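Local coordinates for MHC class I-like protein MILL2 (Mus musculus, PDB 6A97) that binds heparan sulfate proteoglycans on the surface of fibroblasts, as a GPI-anchored member of the MHC class I family, at residues R30-E35 and K55-S60; W131-G134 and F140-F143; W150-P155 and Q159-W164. All blocks are in the same frame, centred on the assembly; numbering follows the deposited sequence.

Interaction 1: residues R30-E35 and K55-S60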
ATOM      1  N   ARG A  30       8.997  30.264  -2.744  1.00 34.67           N
ATOM      2  CA  ARG A  30       7.924  31.090  -2.209  1.00 31.42           C
ATOM      3  C   ARG A  30       8.435  32.461  -1.779  1.00 30.97           C
ATOM      4  O   ARG A  30       9.474  32.560  -1.133  1.00 33.23           O
ATOM      5  CB  ARG A  30       7.251  30.387  -1.033  1.00 37.88           C
ATOM      6  CG  ARG A  30       6.296  31.270  -0.264  1.00 45.63           C
ATOM      7  CD  ARG A  30       5.431  30.454   0.670  1.00 43.98           C
ATOM      8  NE  ARG A  30       6.230  29.728   1.651  1.00 40.89           N
ATOM      9  CZ  ARG A  30       6.487  30.171   2.879  1.00 42.40           C
ATOM     10  NH1 ARG A  30       6.001  31.341   3.280  1.00 43.27           N
ATOM     11  NH2 ARG A  30       7.218  29.437   3.711  1.00 35.73           N
ATOM     12  N   ALA A  31       7.702  33.511  -2.139  1.00 31.34           N
ATOM     13  CA  ALA A  31       7.999  34.857  -1.655  1.00 35.25           C
ATOM     14  C   ALA A  31       7.416  35.065  -0.265  1.00 48.56           C
ATOM     15  O   ALA A  31       6.255  34.732  -0.013  1.00 41.76           O
ATOM     16  CB  ALA A  31       7.456  35.905  -2.614  1.00 32.61           C
ATOM     17  N   HIS A  32       8.221  35.625   0.634  1.00 47.40           N
ATOM     18  CA  HIS A  32       7.780  35.852   2.005  1.00 55.52           C
ATOM     19  C   HIS A  32       6.742  36.964   2.069  1.00 67.59           C
ATOM     20  O   HIS A  32       5.703  36.818   2.713  1.00 72.91           O
ATOM     21  CB  HIS A  32       8.968  36.187   2.904  1.00 50.39           C
ATOM     22  CG  HIS A  32       9.822  35.005   3.232  1.00 49.65           C
ATOM     23  ND1 HIS A  32       9.379  33.961   4.015  1.00 49.31           N
ATOM     24  CD2 HIS A  32      11.094  34.699   2.880  1.00 43.54           C
ATOM     25  CE1 HIS A  32      10.342  33.064   4.134  1.00 53.21           C
ATOM     26  NE2 HIS A  32      11.394  33.489   3.456  1.00 48.36           N
ATOM     27  N   SER A  33       7.037  38.074   1.403  1.00 62.99           N
ATOM     28  CA  SER A  33       6.098  39.183   1.284  1.00 59.02           C
ATOM     29  C   SER A  33       6.401  39.957   0.009  1.00 59.81           C
ATOM     30  O   SER A  33       7.561  40.202  -0.317  1.00 68.68           O
ATOM     31  CB  SER A  33       6.173  40.104   2.499  1.00 57.59           C
ATOM     32  OG  SER A  33       7.290  40.968   2.413  1.00 64.99           O
ATOM     33  N   LEU A  34       5.353  40.337  -0.710  1.00 55.12           N
ATOM     34  CA  LEU A  34       5.517  40.962  -2.013  1.00 54.82           C
ATOM     35  C   LEU A  34       5.799  42.459  -1.893  1.00 62.45           C
ATOM     36  O   LEU A  34       4.883  43.268  -1.754  1.00 67.84           O
ATOM     37  CB  LEU A  34       4.278  40.712  -2.871  1.00 51.10           C
ATOM     38  CG  LEU A  34       4.007  39.228  -3.136  1.00 52.62           C
ATOM     39  CD1 LEU A  34       2.643  39.032  -3.773  1.00 51.02           C
ATOM     40  CD2 LEU A  34       5.094  38.634  -4.016  1.00 51.36           C
ATOM     41  N   GLU A  35       7.079  42.812  -1.949  1.00 61.94           N
ATOM     42  CA  GLU A  35       7.495  44.207  -1.913  1.00 65.13           C
ATOM     43  C   GLU A  35       7.778  44.701  -3.329  1.00 75.92           C
ATOM     44  O   GLU A  35       7.115  45.611  -3.826  1.00 88.62           O
ATOM     45  CB  GLU A  35       8.727  44.378  -1.020  1.00 54.03           C
ATOM     46  N   LYS A  55      18.505  24.239   0.935  1.00 31.97           N
ATOM     47  CA  LYS A  55      17.612  25.333   1.265  1.00 34.85           C
ATOM     48  C   LYS A  55      18.344  26.665   1.213  1.00 32.83           C
ATOM     49  O   LYS A  55      19.473  26.775   1.692  1.00 37.15           O
ATOM     50  CB  LYS A  55      17.006  25.164   2.662  1.00 35.36           C
ATOM     51  CG  LYS A  55      16.374  26.467   3.144  1.00 50.42           C
ATOM     52  CD  LYS A  55      15.832  26.405   4.535  1.00 55.71           C
ATOM     53  CE  LYS A  55      16.907  26.594   5.575  1.00 51.26           C
ATOM     54  NZ  LYS A  55      16.277  26.855   6.903  1.00 54.82           N
ATOM     55  N   TYR A  56      17.695  27.670   0.638  1.00 32.12           N
ATOM     56  CA  TYR A  56      18.119  29.049   0.825  1.00 39.36           C
ATOM     57  C   TYR A  56      16.929  29.857   1.287  1.00 32.42           C
ATOM     58  O   TYR A  56      15.889  29.864   0.630  1.00 37.11           O
ATOM     59  CB  TYR A  56      18.694  29.660  -0.456  1.00 35.80           C
ATOM     60  CG  TYR A  56      18.927  31.155  -0.333  1.00 37.55           C
ATOM     61  CD1 TYR A  56      18.339  32.048  -1.218  1.00 54.13           C
ATOM     62  CD2 TYR A  56      19.728  31.673   0.685  1.00 37.40           C
ATOM     63  CE1 TYR A  56      18.548  33.415  -1.107  1.00 53.95           C
ATOM     64  CE2 TYR A  56      19.939  33.041   0.810  1.00 40.35           C
ATOM     65  CZ  TYR A  56      19.346  33.907  -0.095  1.00 52.86           C
ATOM     66  OH  TYR A  56      19.543  35.268   0.007  1.00 50.98           O
ATOM     67  N   ASN A  57      17.081  30.538   2.416  1.00 33.17           N
ATOM     68  CA  ASN A  57      16.015  31.379   2.937  1.00 31.84           C
ATOM     69  C   ASN A  57      16.490  32.816   3.083  1.00 37.05           C
ATOM     70  O   ASN A  57      17.263  33.125   3.984  1.00 37.65           O
ATOM     71  CB  ASN A  57      15.521  30.837   4.280  1.00 37.01           C
ATOM     72  CG  ASN A  57      14.286  31.561   4.781  1.00 52.26           C
ATOM     73  OD1 ASN A  57      13.804  32.505   4.151  1.00 46.04           O
ATOM     74  ND2 ASN A  57      13.753  31.106   5.912  1.00 53.24           N
ATOM     75  N   GLY A  58      16.022  33.689   2.197  1.00 38.29           N
ATOM     76  CA  GLY A  58      16.460  35.073   2.191  1.00 42.91           C
ATOM     77  C   GLY A  58      15.742  35.948   3.202  1.00 44.80           C
ATOM     78  O   GLY A  58      15.891  37.168   3.186  1.00 42.49           O
ATOM     79  N   ASP A  59      14.952  35.326   4.073  1.00 43.69           N
ATOM     80  CA  ASP A  59      14.268  36.053   5.136  1.00 53.68           C
ATOM     81  C   ASP A  59      15.301  36.683   6.070  1.00 52.69           C
ATOM     82  O   ASP A  59      16.132  35.983   6.647  1.00 59.32           O
ATOM     83  CB  ASP A  59      13.330  35.121   5.909  1.00 64.62           C
ATOM     84  CG  ASP A  59      12.524  35.843   6.979  1.00 73.49           C
ATOM     85  OD1 ASP A  59      12.626  37.083   7.089  1.00 74.31           O
ATOM     86  OD2 ASP A  59      11.772  35.163   7.710  1.00 80.18           O
ATOM     87  N   SER A  60      15.238  38.004   6.205  1.00 56.83           N
ATOM     88  CA  SER A  60      16.191  38.761   7.020  1.00 61.76           C
ATOM     89  C   SER A  60      16.262  38.276   8.464  1.00 61.61           C
ATOM     90  O   SER A  60      17.298  38.395   9.115  1.00 70.08           O
ATOM     91  CB  SER A  60      15.831  40.248   7.003  1.00 60.49           C
ATOM     92  OG  SER A  60      15.999  40.796   5.709  1.00 76.21           O
TER

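Interaction 2: residues W131-G134 and F140-F143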
ATOM      1  N   TRP A 131       7.219  23.974 -14.970  1.00 35.08           N
ATOM      2  CA  TRP A 131       7.249  25.223 -14.215  1.00 32.49           C
ATOM      3  C   TRP A 131       5.829  25.732 -13.982  1.00 40.29           C
ATOM      4  O   TRP A 131       5.123  26.095 -14.927  1.00 37.02           O
ATOM      5  CB  TRP A 131       8.087  26.272 -14.948  1.00 37.00           C
ATOM      6  CG  TRP A 131       8.431  27.485 -14.134  1.00 42.40           C
ATOM      7  CD1 TRP A 131       7.692  28.045 -13.132  1.00 43.68           C
ATOM      8  CD2 TRP A 131       9.620  28.280 -14.244  1.00 42.09           C
ATOM      9  NE1 TRP A 131       8.341  29.143 -12.619  1.00 43.08           N
ATOM     10  CE2 TRP A 131       9.528  29.308 -13.284  1.00 41.21           C
ATOM     11  CE3 TRP A 131      10.753  28.222 -15.064  1.00 48.54           C
ATOM     12  CZ2 TRP A 131      10.524  30.275 -13.123  1.00 45.67           C
ATOM     13  CZ3 TRP A 131      11.741  29.183 -14.903  1.00 52.55           C
ATOM     14  CH2 TRP A 131      11.618  30.196 -13.942  1.00 43.51           C
ATOM     15  N   HIS A 132       5.417  25.749 -12.717  1.00 36.73           N
ATOM     16  CA  HIS A 132       4.093  26.236 -12.341  1.00 33.49           C
ATOM     17  C   HIS A 132       4.192  27.379 -11.340  1.00 37.02           C
ATOM     18  O   HIS A 132       5.078  27.388 -10.487  1.00 36.56           O
ATOM     19  CB  HIS A 132       3.250  25.111 -11.736  1.00 40.32           C
ATOM     20  CG  HIS A 132       3.233  23.854 -12.548  1.00 50.92           C
ATOM     21  ND1 HIS A 132       2.351  23.647 -13.588  1.00 52.47           N
ATOM     22  CD2 HIS A 132       3.988  22.732 -12.468  1.00 52.05           C
ATOM     23  CE1 HIS A 132       2.567  22.455 -14.115  1.00 53.65           C
ATOM     24  NE2 HIS A 132       3.556  21.880 -13.455  1.00 57.99           N
ATOM     25  N   LEU A 133       3.287  28.344 -11.450  1.00 34.23           N
ATOM     26  CA  LEU A 133       3.163  29.388 -10.443  1.00 37.23           C
ATOM     27  C   LEU A 133       1.831  29.247  -9.722  1.00 39.50           C
ATOM     28  O   LEU A 133       0.831  28.829 -10.313  1.00 36.77           O
ATOM     29  CB  LEU A 133       3.275  30.782 -11.066  1.00 40.70           C
ATOM     30  CG  LEU A 133       4.542  31.125 -11.848  1.00 50.63           C
ATOM     31  CD1 LEU A 133       4.412  32.498 -12.474  1.00 54.73           C
ATOM     32  CD2 LEU A 133       5.742  31.079 -10.929  1.00 49.44           C
ATOM     33  N   GLY A 134       1.822  29.602  -8.445  1.00 40.00           N
ATOM     34  CA  GLY A 134       0.612  29.563  -7.649  1.00 38.00           C
ATOM     35  C   GLY A 134       0.419  30.896  -6.962  1.00 42.55           C
ATOM     36  O   GLY A 134       1.382  31.524  -6.517  1.00 39.16           O
ATOM     37  N   PHE A 140      -2.076  29.211 -10.954  1.00 43.28           N
ATOM     38  CA  PHE A 140      -1.962  30.565 -11.489  1.00 41.38           C
ATOM     39  C   PHE A 140      -1.495  30.481 -12.938  1.00 45.41           C
ATOM     40  O   PHE A 140      -2.269  30.722 -13.862  1.00 49.32           O
ATOM     41  CB  PHE A 140      -0.994  31.393 -10.632  1.00 47.93           C
ATOM     42  CG  PHE A 140      -0.713  32.780 -11.161  1.00 48.63           C
ATOM     43  CD1 PHE A 140      -1.636  33.451 -11.950  1.00 45.74           C
ATOM     44  CD2 PHE A 140       0.485  33.414 -10.856  1.00 51.42           C
ATOM     45  CE1 PHE A 140      -1.367  34.722 -12.429  1.00 49.90           C
ATOM     46  CE2 PHE A 140       0.757  34.690 -11.330  1.00 53.65           C
ATOM     47  CZ  PHE A 140      -0.170  35.342 -12.119  1.00 53.70           C
ATOM     48  N   LEU A 141      -0.231  30.118 -13.129  1.00 38.89           N
ATOM     49  CA  LEU A 141       0.314  29.939 -14.470  1.00 40.36           C
ATOM     50  C   LEU A 141       0.983  28.579 -14.618  1.00 41.41           C
ATOM     51  O   LEU A 141       1.411  27.970 -13.636  1.00 42.87           O
ATOM     52  CB  LEU A 141       1.315  31.051 -14.800  1.00 41.14           C
ATOM     53  CG  LEU A 141       0.837  32.501 -14.672  1.00 44.82           C
ATOM     54  CD1 LEU A 141       1.958  33.467 -15.020  1.00 48.79           C
ATOM     55  CD2 LEU A 141      -0.384  32.765 -15.554  1.00 47.25           C
ATOM     56  N   THR A 142       1.074  28.107 -15.853  1.00 43.45           N
ATOM     57  CA  THR A 142       1.768  26.863 -16.156  1.00 41.15           C
ATOM     58  C   THR A 142       2.496  27.013 -17.481  1.00 52.04           C
ATOM     59  O   THR A 142       1.903  27.446 -18.471  1.00 52.73           O
ATOM     60  CB  THR A 142       0.798  25.666 -16.235  1.00 44.12           C
ATOM     61  OG1 THR A 142       0.254  25.398 -14.937  1.00 53.48           O
ATOM     62  CG2 THR A 142       1.517  24.419 -16.754  1.00 38.83           C
ATOM     63  N   PHE A 143       3.777  26.667 -17.509  1.00 46.94           N
ATOM     64  CA  PHE A 143       4.536  26.784 -18.746  1.00 52.94           C
ATOM     65  C   PHE A 143       4.310  25.559 -19.626  1.00 52.90           C
ATOM     66  O   PHE A 143       4.556  24.426 -19.213  1.00 43.75           O
ATOM     67  CB  PHE A 143       6.029  26.971 -18.462  1.00 47.51           C
ATOM     68  CG  PHE A 143       6.841  27.255 -19.693  1.00 45.52           C
ATOM     69  CD1 PHE A 143       6.802  28.506 -20.288  1.00 51.10           C
ATOM     70  CD2 PHE A 143       7.633  26.271 -20.262  1.00 48.34           C
ATOM     71  CE1 PHE A 143       7.538  28.772 -21.427  1.00 51.52           C
ATOM     72  CE2 PHE A 143       8.376  26.531 -21.400  1.00 51.41           C
ATOM     73  CZ  PHE A 143       8.328  27.782 -21.983  1.00 51.31           C
TER
HETATM   74  O   HOH W   1       5.301  23.174 -17.056  1.00 44.38           O

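Interaction 3: residues W150-P155 and Q159-W164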
ATOM      1  N   TRP A 150       3.223  30.541 -21.724  1.00 41.63           N
ATOM      2  CA  TRP A 150       2.560  30.398 -20.438  1.00 51.59           C
ATOM      3  C   TRP A 150       1.044  30.237 -20.562  1.00 60.05           C
ATOM      4  O   TRP A 150       0.372  30.979 -21.284  1.00 56.08           O
ATOM      5  CB  TRP A 150       2.885  31.597 -19.553  1.00 52.08           C
ATOM      6  CG  TRP A 150       4.294  31.579 -19.059  1.00 56.28           C
ATOM      7  CD1 TRP A 150       5.372  32.200 -19.626  1.00 51.95           C
ATOM      8  CD2 TRP A 150       4.785  30.898 -17.900  1.00 54.42           C
ATOM      9  NE1 TRP A 150       6.503  31.954 -18.883  1.00 51.24           N
ATOM     10  CE2 TRP A 150       6.172  31.155 -17.820  1.00 54.42           C
ATOM     11  CE3 TRP A 150       4.189  30.099 -16.918  1.00 53.37           C
ATOM     12  CZ2 TRP A 150       6.971  30.639 -16.799  1.00 47.61           C
ATOM     13  CZ3 TRP A 150       4.983  29.588 -15.901  1.00 48.58           C
ATOM     14  CH2 TRP A 150       6.360  29.862 -15.848  1.00 44.35           C
ATOM     15  N   THR A 151       0.517  29.257 -19.841  1.00 56.77           N
ATOM     16  CA  THR A 151      -0.918  29.041 -19.768  1.00 55.96           C
ATOM     17  C   THR A 151      -1.478  29.650 -18.487  1.00 55.92           C
ATOM     18  O   THR A 151      -0.943  29.417 -17.403  1.00 47.66           O
ATOM     19  CB  THR A 151      -1.258  27.541 -19.811  1.00 55.72           C
ATOM     20  OG1 THR A 151      -0.755  26.973 -21.025  1.00 60.77           O
ATOM     21  CG2 THR A 151      -2.767  27.318 -19.729  1.00 63.27           C
ATOM     22  N   VAL A 152      -2.544  30.436 -18.607  1.00 45.49           N
ATOM     23  CA  VAL A 152      -3.265  30.895 -17.422  1.00 51.62           C
ATOM     24  C   VAL A 152      -4.239  29.802 -16.963  1.00 54.87           C
ATOM     25  O   VAL A 152      -5.124  29.395 -17.714  1.00 56.20           O
ATOM     26  CB  VAL A 152      -4.022  32.199 -17.689  1.00 54.98           C
ATOM     27  CG1 VAL A 152      -4.874  32.570 -16.489  1.00 60.71           C
ATOM     28  CG2 VAL A 152      -3.042  33.312 -18.023  1.00 48.83           C
ATOM     29  N   ASP A 153      -4.068  29.328 -15.732  1.00 46.93           N
ATOM     30  CA  ASP A 153      -4.777  28.136 -15.265  1.00 50.69           C
ATOM     31  C   ASP A 153      -6.201  28.374 -14.756  1.00 51.84           C
ATOM     32  O   ASP A 153      -7.078  27.535 -14.959  1.00 62.10           O
ATOM     33  CB  ASP A 153      -3.956  27.452 -14.174  1.00 57.69           C
ATOM     34  CG  ASP A 153      -2.724  26.770 -14.727  1.00 65.05           C
ATOM     35  OD1 ASP A 153      -2.826  26.171 -15.819  1.00 69.48           O
ATOM     36  OD2 ASP A 153      -1.656  26.841 -14.079  1.00 63.80           O
ATOM     37  N   GLY A 154      -6.433  29.499 -14.092  1.00 52.97           N
ATOM     38  CA  GLY A 154      -7.750  29.786 -13.551  1.00 55.83           C
ATOM     39  C   GLY A 154      -8.672  30.446 -14.562  1.00 68.44           C
ATOM     40  O   GLY A 154      -8.264  30.722 -15.693  1.00 65.73           O
ATOM     41  N   PRO A 155      -9.933  30.684 -14.169  1.00 64.69           N
ATOM     42  CA  PRO A 155     -10.844  31.475 -15.002  1.00 60.66           C
ATOM     43  C   PRO A 155     -10.251  32.851 -15.264  1.00 57.40           C
ATOM     44  O   PRO A 155      -9.737  33.476 -14.337  1.00 52.49           O
ATOM     45  CB  PRO A 155     -12.113  31.567 -14.153  1.00 61.60           C
ATOM     46  CG  PRO A 155     -12.055  30.374 -13.263  1.00 64.67           C
ATOM     47  CD  PRO A 155     -10.596  30.174 -12.958  1.00 60.19           C
ATOM     48  N   GLN A 159      -8.092  39.474 -21.918  1.00 38.75           N
ATOM     49  CA  GLN A 159      -7.207  40.581 -21.597  1.00 47.30           C
ATOM     50  C   GLN A 159      -6.159  40.182 -20.557  1.00 58.44           C
ATOM     51  O   GLN A 159      -4.978  40.500 -20.700  1.00 59.07           O
ATOM     52  CB  GLN A 159      -8.013  41.780 -21.094  1.00 51.71           C
ATOM     53  CG  GLN A 159      -7.217  42.704 -20.168  1.00 64.28           C
ATOM     54  CD  GLN A 159      -7.952  43.990 -19.839  1.00 84.45           C
ATOM     55  OE1 GLN A 159      -7.977  44.924 -20.640  1.00 93.10           O
ATOM     56  NE2 GLN A 159      -8.556  44.043 -18.657  1.00 90.28           N
ATOM     57  N   ASN A 160      -6.592  39.482 -19.512  1.00 55.51           N
ATOM     58  CA  ASN A 160      -5.670  39.058 -18.465  1.00 46.03           C
ATOM     59  C   ASN A 160      -4.757  37.927 -18.922  1.00 38.17           C
ATOM     60  O   ASN A 160      -3.606  37.851 -18.496  1.00 52.08           O
ATOM     61  CB  ASN A 160      -6.434  38.644 -17.208  1.00 50.98           C
ATOM     62  CG  ASN A 160      -7.061  39.826 -16.499  1.00 68.17           C
ATOM     63  OD1 ASN A 160      -6.597  40.957 -16.633  1.00 75.32           O
ATOM     64  ND2 ASN A 160      -8.116  39.571 -15.736  1.00 73.93           N
ATOM     65  N   LYS A 161      -5.260  37.053 -19.788  1.00 34.14           N
ATOM     66  CA  LYS A 161      -4.426  36.000 -20.361  1.00 51.18           C
ATOM     67  C   LYS A 161      -3.254  36.596 -21.131  1.00 58.22           C
ATOM     68  O   LYS A 161      -2.102  36.219 -20.910  1.00 56.35           O
ATOM     69  CB  LYS A 161      -5.234  35.089 -21.285  1.00 45.67           C
ATOM     70  CG  LYS A 161      -6.051  34.012 -20.580  1.00 58.69           C
ATOM     71  CD  LYS A 161      -6.834  33.175 -21.592  1.00 64.14           C
ATOM     72  CE  LYS A 161      -7.774  32.187 -20.910  1.00 67.31           C
ATOM     73  NZ  LYS A 161      -7.044  31.074 -20.234  1.00 79.84           N
ATOM     74  N   MET A 162      -3.560  37.524 -22.035  1.00 53.40           N
ATOM     75  CA  MET A 162      -2.537  38.206 -22.823  1.00 53.16           C
ATOM     76  C   MET A 162      -1.562  38.954 -21.918  1.00 54.73           C
ATOM     77  O   MET A 162      -0.354  38.895 -22.124  1.00 61.31           O
ATOM     78  CB  MET A 162      -3.181  39.173 -23.821  1.00 53.51           C
ATOM     79  CG  MET A 162      -3.958  38.475 -24.940  1.00 53.17           C
ATOM     80  SD  MET A 162      -4.834  39.624 -26.027  1.00116.26           S
ATOM     81  CE  MET A 162      -3.708  41.019 -26.048  1.00 66.58           C
ATOM     82  N   PHE A 163      -2.101  39.647 -20.921  1.00 41.02           N
ATOM     83  CA  PHE A 163      -1.295  40.355 -19.937  1.00 45.94           C
ATOM     84  C   PHE A 163      -0.237  39.455 -19.298  1.00 59.09           C
ATOM     85  O   PHE A 163       0.941  39.812 -19.256  1.00 57.98           O
ATOM     86  CB  PHE A 163      -2.193  40.955 -18.851  1.00 53.54           C
ATOM     87  CG  PHE A 163      -1.452  41.783 -17.830  1.00 55.74           C
ATOM     88  CD1 PHE A 163      -0.898  41.196 -16.701  1.00 55.74           C
ATOM     89  CD2 PHE A 163      -1.321  43.153 -17.997  1.00 59.70           C
ATOM     90  CE1 PHE A 163      -0.221  41.957 -15.763  1.00 58.48           C
ATOM     91  CE2 PHE A 163      -0.645  43.921 -17.064  1.00 55.33           C
ATOM     92  CZ  PHE A 163      -0.096  43.324 -15.946  1.00 61.07           C
ATOM     93  N   TRP A 164      -0.657  38.293 -18.800  1.00 46.65           N
ATOM     94  CA  TRP A 164       0.260  37.404 -18.090  1.00 49.22           C
ATOM     95  C   TRP A 164       1.160  36.636 -19.052  1.00 53.83           C
ATOM     96  O   TRP A 164       2.266  36.244 -18.689  1.00 50.37           O
ATOM     97  CB  TRP A 164      -0.507  36.425 -17.183  1.00 38.82           C
ATOM     98  CG  TRP A 164      -1.138  37.105 -16.004  1.00 42.16           C
ATOM     99  CD1 TRP A 164      -2.471  37.208 -15.736  1.00 45.42           C
ATOM    100  CD2 TRP A 164      -0.462  37.809 -14.952  1.00 40.02           C
ATOM    101  NE1 TRP A 164      -2.668  37.923 -14.579  1.00 45.89           N
ATOM    102  CE2 TRP A 164      -1.452  38.308 -14.081  1.00 43.43           C
ATOM    103  CE3 TRP A 164       0.882  38.064 -14.661  1.00 47.46           C
ATOM    104  CZ2 TRP A 164      -1.142  39.037 -12.936  1.00 48.80           C
ATOM    105  CZ3 TRP A 164       1.190  38.794 -13.528  1.00 48.96           C
ATOM    106  CH2 TRP A 164       0.182  39.269 -12.676  1.00 51.05           C
TER
HETATM  107  O   HOH W   2      -4.078  30.697 -21.110  1.00 51.99           O

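Interaction 1: residues R30-E35 and K55-S60
The imidazole of H32 has D59 CB over one face and N57 OD1 at its edge, tilted somewhat out of the ring plane. At the edge, H32 NE2 donates to N57 OD1 across 2.7 Å, a short bond whose N-H...O angle of 148° is moderately bent. Over the face, the methylene of D59 makes a CH-pi contact, its CB 3.9 Å from the ring centroid. Ring and amide planes differ by 24°, and H32 NE2 approaches N57 OD1 at a tilt from the carbonyl plane. The amide oxygen has a second grip: the backbone D59 N reaches N57 OD1 at 3.0 Å from the opposite face of the amide. Two N-H groups therefore hold one oxygen, one from each chain segment, and together they should fix the rotation of the amide. At its other end, N57 ND2 makes a weak hydrogen bond to E62. With its CG anti to the carbonyl carbon (chi1 -74°), H32 sends the ring across strand 42-48, where both H32 and N57 touch L43. The bond from D59 N back to N57 OD1 makes an Asx turn, which takes the chain out of strand 51-57 in the alpha-1 half of an MHC class I-like platform.

Interaction 2: residues W131-G134 and F140-F143
H132 and T142 reach the same spot by like torsions: H132 CG (chi1 -49°) and T142 OG1 (chi1 -67°) both stand anti to their own carbonyl carbon, which lays the two side chains side by side, pointing the same way. They belong to the hairpin of strands 127-135 and 138-144 in the alpha-2 half of the class I platform, two neighbouring antiparallel strands of its floor. H132 and T142 form a non-hydrogen-bonded pair, and their side chains make the polar link instead. The ND1 hydrogen of H132 points straight at T142 OG1, 3.0 Å away, with the hydroxyl oxygen in the ring plane; T142 CG2 packs obliquely near ND1 and CE1 of the ring. The hydroxyl is also hydrogen-bonded to D153, so a carboxylate, a hydroxyl and an imidazole follow one another on this face, where a basic side chain of a second protein's chain packs on H132.

The other face is greasy and looks to the helices. L133 and L141 meet through their CD1 atoms at 3.7 Å, and L133 CB touches F140 CD2. W131 and F143 approach at their CB atoms, then carry their rings on to V174 of helix 171-193 and to W150.

Backbone pairing is regular where L133 N donates to L141 O. Next to it F140 and L141 both face L133 in a classic beta bulge: L133 O takes a weak bond from F140 N and a second one from L141 N at 3.3 Å. At the W131 end F143 N donates to W131 O at 3.0 Å, but W131 N and F143 O are too far apart to bond directly. A water bridges them, accepting from W131 N at 2.9 Å and donating to F143 O at 2.6 Å.

Interaction 3: residues W150-P155 and Q159-W164
The backbone leaves edge strand 149-152, turns through D153-P155 and comes back as helix 158-167, bringing V152 and K161 to 6.0 Å between their CA atoms. This is the strand-to-helix connection of the alpha-2 half of an MHC class I-like platform, where the last floor strand gives way to the short first helix of that half. No hydrogen bond runs directly between the two segments; apolar packing and one water do the joining.

V152 points its side chain at the helix and settles against one turn of it. Its CG2 methyl, anti to the carbonyl carbon, lies 3.8 Å from K161 CA and 4.1 Å from W164 CB, touching two residues three apart on the helix. The K161 chain passes obliquely over the valine, with K161 CG 4.0 Å from V152 CB. It is extended as far as CE and then bends (chi4 -70°), which turns the ammonium back over the strand; it comes near V152 O without bonding to it.

W164 gives this contact its CB, while its indole goes inward to meet F140 of strand 138-144 edge-to-face. The indole also has F163 CD1 above one face, and V152 and W164 both touch L141, so the valine-tryptophan packing runs on into the side chains of the neighbouring strand. The ring of W150 packs instead edge-to-face with W131 and F143.

On the edge strand, T151 and D153 pair with strand 138-144, and the amide of V152 between them turns outward. A water meets it there, accepting from V152 N at 2.9 Å and from K161 NZ at 3.1 Å.

In the fold
All three contacts belong to the one MHC class I-like platform. Interaction 1 lies in its alpha-1 half, interactions 2 and 3 in its alpha-2 half. Interaction 2 is the buried one, held by backbone pairing with apolar side chains on one face and a polar pair on the other; interaction 1 is partly buried and rests on one side-chain hydrogen bond and a CH-pi contact; interaction 3 is a surface contact, mostly apolar and water-bridged. Interactions 2 and 3 touch, sharing the pairing of strands 138-144 and 149-152, with T142 O 2.7 Å from T151 N. Interaction 1 stands apart on the same sheet, its centre about 19 Å from that of interaction 2.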